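GTPase-activating protein BEM3 (Saccharomyces cerevisiae S288C, PDB 6FSF) activates GTP hydrolysis by CDC42 and, less efficiently, RHO1, and binds phosphatidylinositol 3-phosphate, this piece being its tandem PX and PH domains. Local coordinates at residues 187-193 and 206-212. Residues are numbered along the deposited sequence; the frame is centred on the assembly and turned at random.
Sequences QSSIELI and GFLITEH
In the PH domain of Bem3, strands 188-193 and 206-211 pair antiparallel at one end of the beta-sheet, with 188-193 outermost and 206-211 bonded on its other side to strand 221-226. Two hydrogen-bonded pairs, S189 with T210 and E191 with L208, each exchange two backbone bonds; the straightest runs from T210 N to S189 O (2.9 Å, 168°). Beyond the strand, H212 N still reaches Q187 O at 3.1 Å.

I190, L192, F207 and I209 share the face turned toward helix 230-240. Here I190 CG1 touches I209 CG1 at 4.2 Å, while the F207 ring packs on R233 and L237 of the helix. Next along this face, S188 CB rests against I209 CG2 (3.7 Å), and its hydroxyl is hydrogen-bonded to K184 O. E211 OE2 accepts a bond from K184 N, so S188 and E211, a non-hydrogen-bonded pair, both bond to the backbone of K184 at the end of strand 179-184.

On the opposite face E191 and L208 lie alongside each other. E191 CG sits between its own backbone N and carbonyl carbon (chi1 58°), and the extended chain beyond it runs beside L208, with E191 CG 3.8 Å from L208 CB. Farther along, the methyl I193 CD1 reaches over the neighbouring backbone, 3.6 Å from F207 C.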
loop_
_atom_site.group_PDB
_atom_site.type_symbol
_atom_site.label_atom_id
_atom_site.label_comp_id
_atom_site.label_asym_id
_atom_site.label_seq_id
_atom_site.Cartn_x
_atom_site.Cartn_y
_atom_site.Cartn_z
ATOM N N GLN A 187 -21.560 7.393 19.836
ATOM C CA GLN A 187 -22.132 8.714 19.604
ATOM C C GLN A 187 -22.319 9.026 18.124
ATOM O O GLN A 187 -23.039 9.974 17.788
ATOM C CB GLN A 187 -21.247 9.795 20.233
ATOM C CG GLN A 187 -21.055 9.687 21.743
ATOM C CD GLN A 187 -22.253 10.198 22.522
ATOM O OE1 GLN A 187 -23.385 9.760 22.306
ATOM N NE2 GLN A 187 -22.009 11.136 23.433
ATOM N N SER A 188 -21.713 8.244 17.238
ATOM C CA SER A 188 -21.567 8.622 15.841
ATOM C C SER A 188 -22.464 7.789 14.932
ATOM O O SER A 188 -23.045 6.778 15.330
ATOM C CB SER A 188 -20.104 8.489 15.399
ATOM O OG SER A 188 -19.611 7.197 15.677
ATOM N N SER A 189 -22.568 8.250 13.688
ATOM C CA SER A 189 -23.268 7.553 12.621
ATOM C C SER A 189 -22.315 7.351 11.452
ATOM O O SER A 189 -21.362 8.116 11.271
ATOM C CB SER A 189 -24.509 8.336 12.167
ATOM O OG SER A 189 -24.155 9.621 11.684
ATOM N N ILE A 190 -22.569 6.310 10.663
ATOM C CA ILE A 190 -21.667 5.895 9.596
ATOM C C ILE A 190 -22.463 5.699 8.315
ATOM O O ILE A 190 -23.567 5.142 8.336
ATOM C CB ILE A 190 -20.904 4.604 9.970
ATOM C CG1 ILE A 190 -20.094 4.797 11.251
ATOM C CG2 ILE A 190 -19.983 4.174 8.834
ATOM C CD1 ILE A 190 -20.816 4.378 12.521
ATOM N N GLU A 191 -21.899 6.161 7.200
ATOM C CA GLU A 191 -22.512 5.999 5.889
ATOM C C GLU A 191 -21.419 5.864 4.840
ATOM O O GLU A 191 -20.374 6.512 4.938
ATOM C CB GLU A 191 -23.425 7.184 5.547
ATOM C CG GLU A 191 -22.718 8.535 5.555
ATOM C CD GLU A 191 -23.632 9.678 5.155
ATOM O OE1 GLU A 191 -24.731 9.403 4.631
ATOM O OE2 GLU A 191 -23.253 10.849 5.367
ATOM N N LEU A 192 -21.663 5.014 3.844
ATOM C CA LEU A 192 -20.748 4.903 2.718
ATOM C C LEU A 192 -20.873 6.118 1.810
ATOM O O LEU A 192 -21.969 6.642 1.592
ATOM C CB LEU A 192 -21.028 3.636 1.908
ATOM C CG LEU A 192 -20.655 2.258 2.456
ATOM C CD1 LEU A 192 -21.711 1.758 3.432
ATOM C CD2 LEU A 192 -20.467 1.276 1.310
ATOM N N ILE A 193 -19.740 6.563 1.279
ATOM C CA ILE A 193 -19.716 7.557 0.213
ATOM C C ILE A 193 -19.572 6.800 -1.111
ATOM O O ILE A 193 -18.603 6.048 -1.270
ATOM C CB ILE A 193 -18.570 8.557 0.396
ATOM C CG1 ILE A 193 -18.818 9.419 1.636
ATOM C CG2 ILE A 193 -18.419 9.421 -0.849
ATOM C CD1 ILE A 193 -17.552 9.828 2.354
ATOM N N GLY A 206 -14.563 5.242 0.410
ATOM C CA GLY A 206 -14.717 6.137 1.537
ATOM C C GLY A 206 -16.023 6.017 2.294
ATOM O O GLY A 206 -17.009 5.471 1.788
ATOM N N PHE A 207 -16.028 6.533 3.521
ATOM C CA PHE A 207 -17.217 6.569 4.355
ATOM C C PHE A 207 -17.121 7.773 5.282
ATOM O O PHE A 207 -16.045 8.340 5.486
ATOM C CB PHE A 207 -17.391 5.272 5.154
ATOM C CG PHE A 207 -16.129 4.785 5.807
ATOM C CD1 PHE A 207 -15.346 3.817 5.196
ATOM C CD2 PHE A 207 -15.726 5.290 7.031
ATOM C CE1 PHE A 207 -14.185 3.366 5.794
ATOM C CE2 PHE A 207 -14.566 4.843 7.635
ATOM C CZ PHE A 207 -13.795 3.880 7.015
ATOM N N LEU A 208 -18.264 8.159 5.843
ATOM C CA LEU A 208 -18.369 9.336 6.695
ATOM C C LEU A 208 -18.766 8.922 8.103
ATOM O O LEU A 208 -19.726 8.166 8.286
ATOM C CB LEU A 208 -19.390 10.330 6.134
ATOM C CG LEU A 208 -19.798 11.479 7.061
ATOM C CD1 LEU A 208 -18.581 12.305 7.449
ATOM C CD2 LEU A 208 -20.862 12.351 6.413
ATOM N N ILE A 209 -18.033 9.426 9.092
ATOM C CA ILE A 209 -18.347 9.223 10.502
ATOM C C ILE A 209 -18.768 10.566 11.084
ATOM O O ILE A 209 -17.975 11.516 11.109
ATOM C CB ILE A 209 -17.155 8.634 11.272
ATOM C CG1 ILE A 209 -16.720 7.307 10.647
ATOM C CG2 ILE A 209 -17.513 8.437 12.734
ATOM C CD1 ILE A 209 -15.625 6.598 11.415
ATOM N N THR A 210 -20.015 10.648 11.545
ATOM C CA THR A 210 -20.591 11.881 12.081
ATOM C C THR A 210 -20.808 11.699 13.580
ATOM O O THR A 210 -21.802 11.103 14.004
ATOM C CB THR A 210 -21.898 12.228 11.373
ATOM O OG1 THR A 210 -21.678 12.289 9.957
ATOM C CG2 THR A 210 -22.413 13.577 11.849
ATOM N N GLU A 211 -19.888 12.237 14.380
ATOM C CA GLU A 211 -19.882 12.026 15.824
ATOM C C GLU A 211 -20.692 13.116 16.518
ATOM O O GLU A 211 -20.424 14.307 16.337
ATOM C CB GLU A 211 -18.449 12.007 16.357
ATOM C CG GLU A 211 -18.331 11.556 17.803
ATOM C CD GLU A 211 -16.925 11.715 18.348
ATOM O OE1 GLU A 211 -16.309 12.773 18.102
ATOM O OE2 GLU A 211 -16.435 10.779 19.016
ATOM N N HIS A 212 -21.670 12.703 17.320
ATOM C CA HIS A 212 -22.499 13.644 18.065
ATOM C C HIS A 212 -22.078 13.704 19.531
ATOM O O HIS A 212 -20.938 14.045 19.847
ATOM C CB HIS A 212 -23.977 13.259 17.959
ATOM C CG HIS A 212 -24.459 13.098 16.552
ATOM N ND1 HIS A 212 -24.199 14.025 15.565
ATOM C CD2 HIS A 212 -25.189 12.119 15.966
ATOM C CE1 HIS A 212 -24.745 13.622 14.432
ATOM N NE2 HIS A 212 -25.353 12.470 14.647
#